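PDB 5CEG: plasmid stabilization system from Mesorhizobium opportunistum, which probably acts as the toxin of a ParDE-type type II toxin-antitoxin system, within the RelE toxin family. Local coordinates for residues B[20-23]-B[24-27]; B[38-41]-B[42-45]. All coordinates share one frame; numbering follows the deposited sequence.

Contact 1 of 2, residues B[20-23]-B[24-27]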
loop_
_atom_site.group_PDB
_atom_site.type_symbol
_atom_site.label_atom_id
_atom_site.label_comp_id
_atom_site.label_asym_id
_atom_site.label_seq_id
_atom_site.Cartn_x
_atom_site.Cartn_y
_atom_site.Cartn_z
ATOM N N VAL B 20 2.271 12.197 -35.266
ATOM C CA VAL B 20 1.186 13.102 -34.950
ATOM C C VAL B 20 0.686 12.812 -33.540
ATOM O O VAL B 20 0.988 11.756 -32.972
ATOM C CB VAL B 20 0.034 12.980 -35.968
ATOM C CG1 VAL B 20 0.505 13.498 -37.357
ATOM C CG2 VAL B 20 -0.433 11.538 -36.087
ATOM N N TRP B 21 -0.042 13.775 -32.986
ATOM C CA TRP B 21 -0.532 13.704 -31.607
ATOM C C TRP B 21 -2.035 13.921 -31.622
ATOM O O TRP B 21 -2.524 14.810 -32.309
ATOM C CB TRP B 21 0.128 14.770 -30.720
ATOM C CG TRP B 21 1.636 14.800 -30.708
ATOM C CD1 TRP B 21 2.462 15.139 -31.749
ATOM C CD2 TRP B 21 2.500 14.527 -29.587
ATOM N NE1 TRP B 21 3.779 15.076 -31.353
ATOM C CE2 TRP B 21 3.830 14.705 -30.032
ATOM C CE3 TRP B 21 2.278 14.144 -28.257
ATOM C CZ2 TRP B 21 4.928 14.514 -29.195
ATOM C CZ3 TRP B 21 3.369 13.948 -27.433
ATOM C CH2 TRP B 21 4.680 14.138 -27.903
ATOM N N SER B 22 -2.784 13.122 -30.871
ATOM C CA SER B 22 -4.214 13.374 -30.773
ATOM C C SER B 22 -4.458 14.743 -30.148
ATOM O O SER B 22 -3.640 15.249 -29.379
ATOM C CB SER B 22 -4.904 12.280 -29.948
ATOM O OG SER B 22 -4.722 12.535 -28.558
ATOM N N PRO B 23 -5.602 15.367 -30.463
ATOM C CA PRO B 23 -5.937 16.612 -29.771
ATOM C C PRO B 23 -5.853 16.492 -28.247
ATOM O O PRO B 23 -5.361 17.416 -27.592
ATOM C CB PRO B 23 -7.375 16.876 -30.230
ATOM C CG PRO B 23 -7.389 16.321 -31.615
ATOM C CD PRO B 23 -6.548 15.063 -31.551
ATOM N N THR B 24 -6.307 15.371 -27.692
ATOM C CA THR B 24 -6.211 15.202 -26.243
ATOM C C THR B 24 -4.754 15.121 -25.775
ATOM O O THR B 24 -4.421 15.663 -24.716
ATOM C CB THR B 24 -6.948 13.955 -25.748
ATOM O OG1 THR B 24 -8.259 13.910 -26.334
ATOM C CG2 THR B 24 -7.096 14.027 -24.229
ATOM N N ALA B 25 -3.886 14.476 -26.558
ATOM C CA ALA B 25 -2.475 14.404 -26.166
ATOM C C ALA B 25 -1.832 15.791 -26.146
ATOM O O ALA B 25 -1.015 16.088 -25.287
ATOM C CB ALA B 25 -1.701 13.475 -27.094
ATOM N N LYS B 26 -2.179 16.633 -27.121
ATOM C CA LYS B 26 -1.704 18.012 -27.090
ATOM C C LYS B 26 -2.174 18.716 -25.817
ATOM O O LYS B 26 -1.404 19.414 -25.166
ATOM C CB LYS B 26 -2.184 18.774 -28.331
ATOM C CG LYS B 26 -1.708 20.212 -28.363
ATOM C CD LYS B 26 -2.264 20.940 -29.592
ATOM C CE LYS B 26 -1.837 22.404 -29.612
ATOM N NZ LYS B 26 -2.283 23.086 -30.865
ATOM N N ALA B 27 -3.439 18.506 -25.451
ATOM C CA ALA B 27 -3.975 19.070 -24.223
ATOM C C ALA B 27 -3.237 18.541 -22.994
ATOM O O ALA B 27 -3.001 19.295 -22.037
ATOM C CB ALA B 27 -5.484 18.779 -24.115
#

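Contact 2 of 2, residues B[38-41]-B[42-45]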
loop_
_atom_site.group_PDB
_atom_site.type_symbol
_atom_site.label_atom_id
_atom_site.label_comp_id
_atom_site.label_asym_id
_atom_site.label_seq_id
_atom_site.Cartn_x
_atom_site.Cartn_y
_atom_site.Cartn_z
ATOM N N SER B 38 3.492 26.669 -13.116
ATOM C CA SER B 38 2.864 27.614 -12.195
ATOM C C SER B 38 3.792 27.943 -11.022
ATOM O O SER B 38 3.615 28.965 -10.363
ATOM C CB SER B 38 1.523 27.071 -11.684
ATOM O OG SER B 38 1.692 25.935 -10.853
ATOM N N GLU B 39 4.791 27.101 -10.770
ATOM C CA GLU B 39 5.752 27.414 -9.715
ATOM C C GLU B 39 7.220 27.281 -10.132
ATOM O O GLU B 39 8.093 27.830 -9.474
ATOM C CB GLU B 39 5.481 26.534 -8.503
ATOM C CG GLU B 39 5.646 25.077 -8.772
ATOM C CD GLU B 39 5.179 24.211 -7.611
ATOM O OE1 GLU B 39 4.950 24.739 -6.501
ATOM O OE2 GLU B 39 5.047 22.995 -7.819
ATOM N N ASN B 40 7.492 26.559 -11.215
ATOM C CA ASN B 40 8.876 26.298 -11.621
ATOM C C ASN B 40 8.956 26.147 -13.134
ATOM O O ASN B 40 8.815 25.047 -13.684
ATOM C CB ASN B 40 9.409 25.047 -10.916
ATOM C CG ASN B 40 10.913 24.850 -11.093
ATOM O OD1 ASN B 40 11.502 25.268 -12.086
ATOM N ND2 ASN B 40 11.534 24.178 -10.126
ATOM N N ILE B 41 9.188 27.265 -13.807
ATOM C CA ILE B 41 9.182 27.294 -15.255
ATOM C C ILE B 41 10.367 26.499 -15.834
ATOM O O ILE B 41 10.260 25.882 -16.894
ATOM C CB ILE B 41 9.180 28.770 -15.753
ATOM C CG1 ILE B 41 8.655 28.870 -17.185
ATOM C CG2 ILE B 41 10.535 29.436 -15.550
ATOM C CD1 ILE B 41 7.179 28.582 -17.300
ATOM N N ARG B 42 11.499 26.485 -15.129
ATOM C CA ARG B 42 12.633 25.708 -15.611
ATOM C C ARG B 42 12.308 24.214 -15.631
ATOM O O ARG B 42 12.686 23.505 -16.555
ATOM C CB ARG B 42 13.884 25.967 -14.767
ATOM C CG ARG B 42 14.425 27.395 -14.880
ATOM C CD ARG B 42 14.995 27.734 -16.269
ATOM N NE ARG B 42 13.972 28.041 -17.271
ATOM C CZ ARG B 42 13.384 29.229 -17.408
ATOM N NH1 ARG B 42 12.466 29.418 -18.349
ATOM N NH2 ARG B 42 13.701 30.228 -16.600
ATOM N N ALA B 43 11.583 23.742 -14.622
ATOM C CA ALA B 43 11.167 22.343 -14.612
ATOM C C ALA B 43 10.177 22.047 -15.731
ATOM O O ALA B 43 10.225 20.973 -16.334
ATOM C CB ALA B 43 10.553 21.973 -13.262
ATOM N N ALA B 44 9.281 22.992 -16.001
ATOM C CA ALA B 44 8.324 22.817 -17.083
ATOM C C ALA B 44 9.076 22.689 -18.408
ATOM O O ALA B 44 8.828 21.776 -19.198
ATOM C CB ALA B 44 7.339 23.984 -17.125
ATOM N N ASP B 45 10.027 23.590 -18.628
ATOM C CA ASP B 45 10.850 23.512 -19.826
ATOM C C ASP B 45 11.610 22.192 -19.946
ATOM O O ASP B 45 11.700 21.638 -21.041
ATOM C CB ASP B 45 11.852 24.672 -19.871
ATOM C CG ASP B 45 11.218 25.977 -20.299
ATOM O OD1 ASP B 45 10.188 25.952 -21.008
ATOM O OD2 ASP B 45 11.772 27.033 -19.935
#

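Contact 1 of 2, residues B[20-23]-B[24-27]
Pro23, which has the most surface buried here, accepts a bond from Ala27 N at its carbonyl oxygen, with Pro23 O to Ala27 N at 3.1 Å. One residue earlier, Ser22 O receives Lys26 N at 3.0 Å, a second backbone bond of the same turn. Ser22 also uses its side chain: OG accepts from Ala25 N at 2.9 Å with an N-H...O angle of 155°. Its chi1 of 80° lodges OG between the backbone N and the carbonyl carbon, which swings the hydroxyl over the first turn. These bonds define Ser22 as the N-cap of helix 23-37, with proline in the first helical position, at the point where strand 18-21 of the mixed sheet gives way to the helix. The same OG is hydrogen-bonded to Val104 O, so this buried hydroxyl ties the helix start to strand 100-108. Ala25, whose CB points back toward the strand end, lies 3.5 Å from Ser22 OG through that CB. The methyl also meets the indole of Trp21 at the edge, near the ring plane, with Trp21 CE3 to Ala25 CB at 4.2 Å.

Contact 2 of 2, residues B[38-41]-B[42-45]
Ile41 O holds Asp45 N through the shortest backbone bond across these residues, 2.9 Å. It belongs to the first turn of helix 41-60, for which Asn40 is the N-cap: Asn40 OD1 accepts from Ala43 N at 3.0 Å, and Asn40 O accepts from Ala44 N at 3.1 Å. The capping bond is not ideally directed. Ala43 N stands above the plane of the side-chain amide, 57° out of it, and so is not on a lone pair of OD1. With CG anti to the backbone N (chi1 -170°), the amide of Asn40 folds over the helix start, and Asn40 CG packs 3.6 Å from Ala43 CB.

In the same turn, the Arg42 chain bends at chi2 and chi3, bringing its guanidinium back over Ile41. In the conformer given, Ile41 CG2 lies over one face of the Arg42 guanidinium, 3.4 Å from Arg42 CZ and away from the centre of the group. Asp45 carries a second polar role, since its OD1 is bonded to Tyr33 OH of helix 23-37 and both carboxylate oxygens form salt bridges with a basic side chain of a neighbouring chain. Within the turn, Arg42 NH1 lies 2.9 Å from Asp45 OD2 in a salt bridge only 3° out of the guanidinium plane.

Both contacts are helix starts capped by a side-chain oxygen, and they open the two successive helices 23-37 and 41-60, with centres 21 Å apart and nearest atoms about 12 Å apart. Both are partly buried, and neighbouring chains pack on each. Contact 1 is nearer the core, its centre about 10 Å from the chain centre, where a sheet strand runs into a helix; its capping serine is buried and has a partner on a neighbouring strand. Contact 2, about 20 Å out and more peripheral, joins the interhelical loop to the start of helix 41-60, has a partly exposed asparagine cap and packs on helix 23-37. An indole edge marks the inner site, whereas ionic pairing distinguishes the outer one.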